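Long-range contact in capsid polyprotein VP90 (Turkey astrovirus 2, PDB 3TS3), which forms, in this projection domain, the spike of the astrovirus capsid, the whole polyprotein probably self-assembling into the icosahedral immature shell: residues Y48-R60 against Q118-L131. Sequence-based numbering, arbitrary orientation.
Sequences YNNQITIPSIGYR and QKYYPGTTNLDEQL. Unlike the reference sequence in segment 48-60: Ile54 (reference Thr).
Asp128 OD1, just ahead of helix 129-135, is gripped by two donors from strand 47-52. Tyr48 OH donates to the anti lone pair of Asp128 OD1 at 2.6 Å, and Asn50 ND2 meets the same OD1 at 2.7 Å on its syn side, tilted 23° out of the carboxylate plane but along a nearly straight N-H (175°). A bridging water joins Asp128 OD2 to Gln51 O, so both carboxylate oxygens are tied to the strand and the group's rotation is fixed. Leu131 CB sits over one face of the Tyr48 ring, which a chi1 of 177° swings away from the backbone N, a CH-pi contact 4.2 Å from the centroid. Beside the carboxylate, which Ile52 also touches, Ile52 CD1 meets Leu131 CD2, and Leu127 CD2 rests on Pro55 CB; Trp77 and Phe168 extend this apolar layer.

Further along, Ser56 OG both accepts from Asn126 N (2.8 Å) and donates to Thr124 O (2.9 Å). Thr125 OG1 relays similarly, taking the Gly58 N-H and donating to Tyr121 O. A single backbone bridge pairs Tyr59 with Tyr120, through Arg60 N to Lys119 O and Tyr121 N to Gly58 O. Strand 56-59 pairs with strand 67-70 on its other edge. With just one bridge between the segments, side-chain hydroxyls largely replace a strand ladder in joining 118-131 to strand 56-59, while the Asp128 carboxylate ties it to strand 47-52.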
ATOM      1  N   TYR C  48      13.328 -11.002 -14.985  1.00  8.22           N
ATOM      2  CA  TYR C  48      13.940 -12.235 -15.444  1.00  8.19           C
ATOM      3  C   TYR C  48      12.846 -13.182 -15.930  1.00  8.08           C
ATOM      4  O   TYR C  48      11.891 -13.452 -15.223  1.00  9.06           O
ATOM      5  CB  TYR C  48      14.744 -12.871 -14.307  1.00  8.33           C
ATOM      6  CG  TYR C  48      15.357 -14.196 -14.658  1.00  8.24           C
ATOM      7  CD1 TYR C  48      16.512 -14.272 -15.414  1.00  8.82           C
ATOM      8  CD2 TYR C  48      14.778 -15.374 -14.227  1.00  8.52           C
ATOM      9  CE1 TYR C  48      17.065 -15.481 -15.736  1.00  8.57           C
ATOM     10  CE2 TYR C  48      15.326 -16.586 -14.549  1.00  8.32           C
ATOM     11  CZ  TYR C  48      16.469 -16.634 -15.294  1.00  8.85           C
ATOM     12  OH  TYR C  48      17.020 -17.846 -15.609  1.00 10.08           O
ATOM     13  N   ASN C  49      13.004 -13.666 -17.153  1.00  8.06           N
ATOM     14  CA  ASN C  49      12.013 -14.527 -17.779  1.00  8.20           C
ATOM     15  C   ASN C  49      12.504 -15.957 -18.045  1.00  7.69           C
ATOM     16  O   ASN C  49      13.224 -16.218 -19.000  1.00  8.70           O
ATOM     17  CB  ASN C  49      11.572 -13.857 -19.087  1.00  8.45           C
ATOM     18  CG  ASN C  49      10.597 -14.679 -19.893  1.00  9.16           C
ATOM     19  OD1 ASN C  49      10.647 -14.663 -21.117  1.00  9.45           O
ATOM     20  ND2 ASN C  49       9.688 -15.372 -19.220  1.00  8.26           N
ATOM     21  N   ASN C  50      12.138 -16.863 -17.149  1.00  7.66           N
ATOM     22  CA  ASN C  50      12.290 -18.293 -17.354  1.00  7.49           C
ATOM     23  C   ASN C  50      11.387 -19.081 -16.409  1.00  7.58           C
ATOM     24  O   ASN C  50      11.261 -18.739 -15.255  1.00  7.65           O
ATOM     25  CB  ASN C  50      13.746 -18.721 -17.186  1.00  7.71           C
ATOM     26  CG  ASN C  50      14.002 -20.114 -17.714  1.00  8.15           C
ATOM     27  OD1 ASN C  50      13.532 -20.475 -18.779  1.00  8.63           O
ATOM     28  ND2 ASN C  50      14.760 -20.894 -16.970  1.00  7.85           N
ATOM     29  N   GLN C  51      10.792 -20.159 -16.892  1.00  7.70           N
ATOM     30  CA  GLN C  51       9.977 -20.981 -16.016  1.00  8.25           C
ATOM     31  C   GLN C  51      10.840 -21.724 -15.001  1.00  8.37           C
ATOM     32  O   GLN C  51      11.788 -22.407 -15.365  1.00  8.47           O
ATOM     33  CB  GLN C  51       9.204 -22.002 -16.845  1.00  8.60           C
ATOM     34  CG  GLN C  51       8.520 -23.079 -16.034  1.00 11.25           C
ATOM     35  CD  GLN C  51       7.293 -22.583 -15.322  1.00 16.44           C
ATOM     36  OE1 GLN C  51       6.769 -21.521 -15.631  1.00 19.84           O
ATOM     37  NE2 GLN C  51       6.813 -23.368 -14.370  1.00 18.98           N
ATOM     38  N   ILE C  52      10.478 -21.599 -13.731  1.00  8.20           N
ATOM     39  CA  ILE C  52      11.089 -22.358 -12.662  1.00  8.62           C
ATOM     40  C   ILE C  52       9.972 -23.116 -11.961  1.00  9.58           C
ATOM     41  O   ILE C  52       9.013 -22.518 -11.501  1.00  9.48           O
ATOM     42  CB  ILE C  52      11.833 -21.448 -11.656  1.00  8.26           C
ATOM     43  CG1 ILE C  52      12.862 -20.575 -12.379  1.00  8.14           C
ATOM     44  CG2 ILE C  52      12.519 -22.278 -10.586  1.00  7.24           C
ATOM     45  CD1 ILE C  52      13.556 -19.574 -11.473  1.00  7.37           C
ATOM     46  N   THR C  53      10.082 -24.438 -11.923  1.00 10.27           N
ATOM     47  CA  THR C  53       8.870 -25.271 -11.528  0.50 10.83           C
ATOM     48  C   THR C  53       8.791 -25.556 -10.036  1.00 10.96           C
ATOM     49  O   THR C  53       7.685 -25.611  -9.512  1.00 11.03           O
ATOM     50  CB  THR C  53       8.913 -26.648 -12.217  0.50 11.10           C
ATOM     51  OG1 THR C  53      10.200 -27.244 -12.007  0.50 11.43           O
ATOM     52  CG2 THR C  53       8.626 -26.516 -13.713  0.50 11.93           C
ATOM     53  N   ILE C  54       9.929 -25.643  -9.365  1.00 10.58           N
ATOM     54  CA  ILE C  54       9.913 -25.835  -7.922  1.00 11.13           C
ATOM     55  C   ILE C  54      10.855 -24.834  -7.277  1.00 10.29           C
ATOM     56  O   ILE C  54      11.854 -25.192  -6.682  1.00 10.62           O
ATOM     57  CB  ILE C  54      10.334 -27.270  -7.550  1.00 11.15           C
ATOM     58  CG1 ILE C  54       9.573 -28.272  -8.417  1.00 13.15           C
ATOM     59  CG2 ILE C  54      10.075 -27.548  -6.075  1.00 11.88           C
ATOM     60  CD1 ILE C  54       9.981 -29.680  -8.176  1.00 16.16           C
ATOM     61  N   PRO C  55      10.510 -23.564  -7.402  1.00  9.62           N
ATOM     62  CA  PRO C  55      11.319 -22.505  -6.801  1.00  9.49           C
ATOM     63  C   PRO C  55      11.239 -22.494  -5.271  1.00  9.35           C
ATOM     64  O   PRO C  55      10.214 -22.842  -4.702  1.00  8.84           O
ATOM     65  CB  PRO C  55      10.695 -21.230  -7.374  1.00  9.66           C
ATOM     66  CG  PRO C  55       9.274 -21.599  -7.620  1.00  9.42           C
ATOM     67  CD  PRO C  55       9.334 -23.027  -8.106  1.00  9.50           C
ATOM     68  N   SER C  56      12.329 -22.093  -4.629  1.00  9.50           N
ATOM     69  CA  SER C  56      12.371 -21.962  -3.182  1.00  9.96           C
ATOM     70  C   SER C  56      13.317 -20.855  -2.767  1.00  9.93           C
ATOM     71  O   SER C  56      14.180 -20.455  -3.533  1.00 10.45           O
ATOM     72  CB  SER C  56      12.830 -23.265  -2.526  1.00 10.23           C
ATOM     73  OG  SER C  56      14.230 -23.425  -2.651  1.00 10.59           O
ATOM     74  N   ILE C  57      13.150 -20.388  -1.537  1.00 10.18           N
ATOM     75  CA  ILE C  57      14.089 -19.470  -0.935  1.00 10.87           C
ATOM     76  C   ILE C  57      14.700 -20.208   0.258  1.00 11.41           C
ATOM     77  O   ILE C  57      13.988 -20.667   1.130  1.00 11.54           O
ATOM     78  CB  ILE C  57      13.386 -18.200  -0.435  1.00 11.27           C
ATOM     79  CG1 ILE C  57      12.804 -17.398  -1.609  1.00 11.73           C
ATOM     80  CG2 ILE C  57      14.355 -17.337   0.367  1.00 11.09           C
ATOM     81  CD1 ILE C  57      13.820 -16.969  -2.644  1.00 14.39           C
ATOM     82  N   GLY C  58      16.020 -20.321   0.278  1.00 11.61           N
ATOM     83  CA  GLY C  58      16.701 -21.022   1.345  1.00 12.44           C
ATOM     84  C   GLY C  58      17.202 -20.144   2.473  1.00 13.17           C
ATOM     85  O   GLY C  58      17.604 -19.010   2.258  1.00 12.76           O
ATOM     86  N   TYR C  59      17.188 -20.690   3.680  1.00 14.22           N
ATOM     87  CA  TYR C  59      17.699 -19.974   4.833  1.00 15.92           C
ATOM     88  C   TYR C  59      18.342 -20.908   5.851  1.00 17.34           C
ATOM     89  O   TYR C  59      18.152 -22.115   5.791  1.00 17.29           O
ATOM     90  CB  TYR C  59      16.621 -19.092   5.470  1.00 15.67           C
ATOM     91  CG  TYR C  59      15.406 -19.806   6.023  1.00 15.49           C
ATOM     92  CD1 TYR C  59      15.315 -20.105   7.368  1.00 15.30           C
ATOM     93  CD2 TYR C  59      14.341 -20.148   5.210  1.00 15.15           C
ATOM     94  CE1 TYR C  59      14.208 -20.726   7.888  1.00 15.55           C
ATOM     95  CE2 TYR C  59      13.226 -20.773   5.719  1.00 16.06           C
ATOM     96  CZ  TYR C  59      13.164 -21.062   7.060  1.00 15.10           C
ATOM     97  OH  TYR C  59      12.057 -21.689   7.581  1.00 16.29           O
ATOM     98  N   ARG C  60      19.107 -20.336   6.774  1.00 18.91           N
ATOM     99  CA  ARG C  60      19.822 -21.122   7.779  1.00 20.76           C
ATOM    100  C   ARG C  60      18.992 -21.371   9.032  1.00 21.26           C
ATOM    101  O   ARG C  60      18.292 -20.490   9.518  1.00 21.87           O
ATOM    102  CB  ARG C  60      21.144 -20.445   8.149  1.00 21.18           C
ATOM    103  CG  ARG C  60      21.890 -21.116   9.284  1.00 24.54           C
ATOM    104  CD  ARG C  60      23.148 -20.333   9.665  1.00 29.21           C
ATOM    105  NE  ARG C  60      23.970 -20.045   8.495  1.00 32.14           N
ATOM    106  CZ  ARG C  60      25.062 -20.719   8.159  1.00 33.57           C
ATOM    107  NH1 ARG C  60      25.484 -21.723   8.911  1.00 35.03           N
ATOM    108  NH2 ARG C  60      25.741 -20.381   7.071  1.00 34.59           N
ATOM    109  N   GLN C 118      15.452 -14.276   8.865  1.00 12.32           N
ATOM    110  CA  GLN C 118      16.302 -15.445   8.698  1.00 12.73           C
ATOM    111  C   GLN C 118      17.560 -15.066   7.927  1.00 12.80           C
ATOM    112  O   GLN C 118      17.663 -13.970   7.403  1.00 12.24           O
ATOM    113  CB  GLN C 118      15.562 -16.583   7.991  1.00 13.19           C
ATOM    114  CG  GLN C 118      14.245 -16.970   8.641  1.00 14.56           C
ATOM    115  CD  GLN C 118      14.408 -17.695   9.966  1.00 17.43           C
ATOM    116  OE1 GLN C 118      15.490 -18.135  10.319  1.00 18.32           O
ATOM    117  NE2 GLN C 118      13.319 -17.832  10.693  1.00 19.58           N
ATOM    118  N   LYS C 119      18.522 -15.980   7.892  1.00 12.88           N
ATOM    119  CA  LYS C 119      19.777 -15.731   7.215  1.00 13.46           C
ATOM    120  C   LYS C 119      19.739 -16.444   5.889  1.00 13.19           C
ATOM    121  O   LYS C 119      19.551 -17.642   5.832  1.00 13.47           O
ATOM    122  CB  LYS C 119      20.949 -16.258   8.044  1.00 13.70           C
ATOM    123  CG  LYS C 119      21.174 -15.505   9.339  1.00 15.99           C
ATOM    124  CD  LYS C 119      22.289 -16.112  10.163  1.00 20.63           C
ATOM    125  CE  LYS C 119      22.590 -15.269  11.385  1.00 22.70           C
ATOM    126  NZ  LYS C 119      23.877 -15.648  12.014  1.00 25.60           N
ATOM    127  N   TYR C 120      19.937 -15.695   4.816  1.00 12.89           N
ATOM    128  CA  TYR C 120      19.845 -16.272   3.491  1.00 12.99           C
ATOM    129  C   TYR C 120      20.868 -17.392   3.300  1.00 13.15           C
ATOM    130  O   TYR C 120      22.011 -17.276   3.708  1.00 13.57           O
ATOM    131  CB  TYR C 120      20.032 -15.184   2.434  1.00 13.00           C
ATOM    132  CG  TYR C 120      20.170 -15.720   1.036  1.00 12.50           C
ATOM    133  CD1 TYR C 120      19.113 -16.356   0.407  1.00 12.55           C
ATOM    134  CD2 TYR C 120      21.360 -15.598   0.349  1.00 12.85           C
ATOM    135  CE1 TYR C 120      19.238 -16.845  -0.859  1.00 13.27           C
ATOM    136  CE2 TYR C 120      21.497 -16.091  -0.921  1.00 13.42           C
ATOM    137  CZ  TYR C 120      20.429 -16.713  -1.523  1.00 13.79           C
ATOM    138  OH  TYR C 120      20.552 -17.208  -2.790  1.00 15.07           O
ATOM    139  N   TYR C 121      20.426 -18.492   2.704  1.00 13.20           N
ATOM    140  CA  TYR C 121      21.298 -19.621   2.436  1.00 14.21           C
ATOM    141  C   TYR C 121      21.173 -20.041   0.972  1.00 14.31           C
ATOM    142  O   TYR C 121      20.157 -20.579   0.561  1.00 13.49           O
ATOM    143  CB  TYR C 121      20.894 -20.776   3.351  1.00 14.48           C
ATOM    144  CG  TYR C 121      21.865 -21.939   3.393  1.00 16.99           C
ATOM    145  CD1 TYR C 121      23.125 -21.802   3.952  1.00 19.14           C
ATOM    146  CD2 TYR C 121      21.502 -23.180   2.905  1.00 18.35           C
ATOM    147  CE1 TYR C 121      24.004 -22.872   4.001  1.00 20.85           C
ATOM    148  CE2 TYR C 121      22.364 -24.249   2.949  1.00 19.97           C
ATOM    149  CZ  TYR C 121      23.611 -24.095   3.493  1.00 21.34           C
ATOM    150  OH  TYR C 121      24.463 -25.173   3.530  1.00 23.12           O
ATOM    151  N   PRO C 122      22.228 -19.841   0.193  1.00 14.56           N
ATOM    152  CA  PRO C 122      22.200 -20.164  -1.234  1.00 14.63           C
ATOM    153  C   PRO C 122      21.949 -21.642  -1.520  1.00 14.56           C
ATOM    154  O   PRO C 122      21.285 -21.958  -2.491  1.00 14.40           O
ATOM    155  CB  PRO C 122      23.601 -19.777  -1.707  1.00 15.26           C
ATOM    156  CG  PRO C 122      24.065 -18.786  -0.736  1.00 15.41           C
ATOM    157  CD  PRO C 122      23.440 -19.100   0.570  1.00 14.91           C
ATOM    158  N   GLY C 123      22.458 -22.516  -0.663  1.00 14.89           N
ATOM    159  CA  GLY C 123      22.445 -23.944  -0.915  1.00 15.16           C
ATOM    160  C   GLY C 123      21.075 -24.561  -1.074  1.00 15.07           C
ATOM    161  O   GLY C 123      20.885 -25.448  -1.893  1.00 15.92           O
ATOM    162  N   THR C 124      20.126 -24.081  -0.289  1.00 14.60           N
ATOM    163  CA  THR C 124      18.762 -24.584  -0.345  1.00 14.09           C
ATOM    164  C   THR C 124      17.830 -23.662  -1.131  1.00 13.93           C
ATOM    165  O   THR C 124      16.629 -23.853  -1.128  1.00 14.55           O
ATOM    166  CB  THR C 124      18.210 -24.841   1.049  1.00 13.84           C
ATOM    167  OG1 THR C 124      18.456 -23.698   1.865  1.00 12.99           O
ATOM    168  CG2 THR C 124      18.906 -26.045   1.671  1.00 14.41           C
ATOM    169  N   THR C 125      18.401 -22.672  -1.809  1.00 13.56           N
ATOM    170  CA  THR C 125      17.624 -21.756  -2.626  1.00 13.37           C
ATOM    171  C   THR C 125      17.578 -22.359  -4.018  1.00 13.74           C
ATOM    172  O   THR C 125      18.555 -22.355  -4.739  1.00 14.29           O
ATOM    173  CB  THR C 125      18.294 -20.377  -2.684  1.00 13.01           C
ATOM    174  OG1 THR C 125      18.232 -19.763  -1.396  1.00 12.74           O
ATOM    175  CG2 THR C 125      17.601 -19.481  -3.700  1.00 12.62           C
ATOM    176  N   ASN C 126      16.439 -22.938  -4.356  1.00 13.14           N
ATOM    177  CA  ASN C 126      16.304 -23.610  -5.631  1.00 13.66           C
ATOM    178  C   ASN C 126      15.769 -22.703  -6.741  1.00 12.89           C
ATOM    179  O   ASN C 126      14.581 -22.666  -7.026  1.00 14.00           O
ATOM    180  CB  ASN C 126      15.521 -24.901  -5.429  1.00 13.40           C
ATOM    181  CG  ASN C 126      16.325 -25.923  -4.636  1.00 16.34           C
ATOM    182  OD1 ASN C 126      15.862 -26.480  -3.643  1.00 19.15           O
ATOM    183  ND2 ASN C 126      17.553 -26.154  -5.071  1.00 19.52           N
ATOM    184  N   LEU C 127      16.693 -21.980  -7.359  1.00 11.53           N
ATOM    185  CA  LEU C 127      16.411 -21.033  -8.425  1.00 10.92           C
ATOM    186  C   LEU C 127      17.469 -21.167  -9.502  1.00 10.76           C
ATOM    187  O   LEU C 127      18.556 -21.648  -9.238  1.00 10.75           O
ATOM    188  CB  LEU C 127      16.424 -19.597  -7.897  1.00 10.79           C
ATOM    189  CG  LEU C 127      15.422 -19.238  -6.799  1.00 11.25           C
ATOM    190  CD1 LEU C 127      15.640 -17.799  -6.355  1.00 11.37           C
ATOM    191  CD2 LEU C 127      13.997 -19.429  -7.300  1.00 11.98           C
ATOM    192  N   ASP C 128      17.169 -20.657 -10.685  1.00 10.30           N
ATOM    193  CA  ASP C 128      18.083 -20.738 -11.804  1.00 10.23           C
ATOM    194  C   ASP C 128      19.387 -20.063 -11.434  1.00 10.54           C
ATOM    195  O   ASP C 128      19.398 -19.126 -10.660  1.00 10.05           O
ATOM    196  CB  ASP C 128      17.539 -19.944 -12.984  1.00  9.50           C
ATOM    197  CG  ASP C 128      16.395 -20.622 -13.684  1.00  9.92           C
ATOM    198  OD1 ASP C 128      15.888 -20.008 -14.629  1.00  8.33           O
ATOM    199  OD2 ASP C 128      16.030 -21.755 -13.326  1.00  9.07           O
ATOM    200  N   GLU C 129      20.474 -20.524 -12.036  1.00 11.08           N
ATOM    201  CA  GLU C 129      21.783 -19.962 -11.761  1.00 12.39           C
ATOM    202  C   GLU C 129      21.782 -18.481 -12.102  1.00 12.28           C
ATOM    203  O   GLU C 129      22.261 -17.667 -11.339  1.00 12.74           O
ATOM    204  CB  GLU C 129      22.825 -20.632 -12.669  1.00 13.00           C
ATOM    205  CG  GLU C 129      23.077 -22.106 -12.439  1.00 16.51           C
ATOM    206  CD  GLU C 129      24.129 -22.672 -13.391  1.00 20.11           C
ATOM    207  OE1 GLU C 129      23.948 -22.582 -14.616  1.00 22.46           O
ATOM    208  OE2 GLU C 129      25.134 -23.210 -12.908  1.00 23.03           O
ATOM    209  N   GLN C 130      21.225 -18.133 -13.252  1.00 12.23           N
ATOM    210  CA  GLN C 130      21.208 -16.751 -13.698  1.00 12.36           C
ATOM    211  C   GLN C 130      20.416 -15.863 -12.746  1.00 11.89           C
ATOM    212  O   GLN C 130      20.776 -14.727 -12.501  1.00 12.19           O
ATOM    213  CB  GLN C 130      20.622 -16.655 -15.108  1.00 12.59           C
ATOM    214  CG  GLN C 130      20.746 -15.291 -15.753  1.00 13.71           C
ATOM    215  CD  GLN C 130      22.093 -15.082 -16.408  1.00 15.75           C
ATOM    216  OE1 GLN C 130      23.075 -14.761 -15.748  1.00 18.56           O
ATOM    217  NE2 GLN C 130      22.143 -15.270 -17.720  1.00 14.63           N
ATOM    218  N   LEU C 131      19.323 -16.392 -12.222  1.00 11.87           N
ATOM    219  CA  LEU C 131      18.499 -15.613 -11.322  1.00 11.58           C
ATOM    220  C   LEU C 131      19.232 -15.370 -10.006  1.00 12.21           C
ATOM    221  O   LEU C 131      19.178 -14.290  -9.460  1.00 11.76           O
ATOM    222  CB  LEU C 131      17.152 -16.301 -11.101  1.00 11.15           C
ATOM    223  CG  LEU C 131      16.118 -15.567 -10.250  1.00 10.61           C
ATOM    224  CD1 LEU C 131      15.918 -14.136 -10.731  1.00 11.16           C
ATOM    225  CD2 LEU C 131      14.811 -16.335 -10.275  1.00 10.32           C
TER
HETATM  226  O   HOH W   1      14.283 -23.414 -14.534  1.00  8.73           O
HETATM  227  O   HOH W   2      23.159 -18.564   6.077  1.00 25.29           O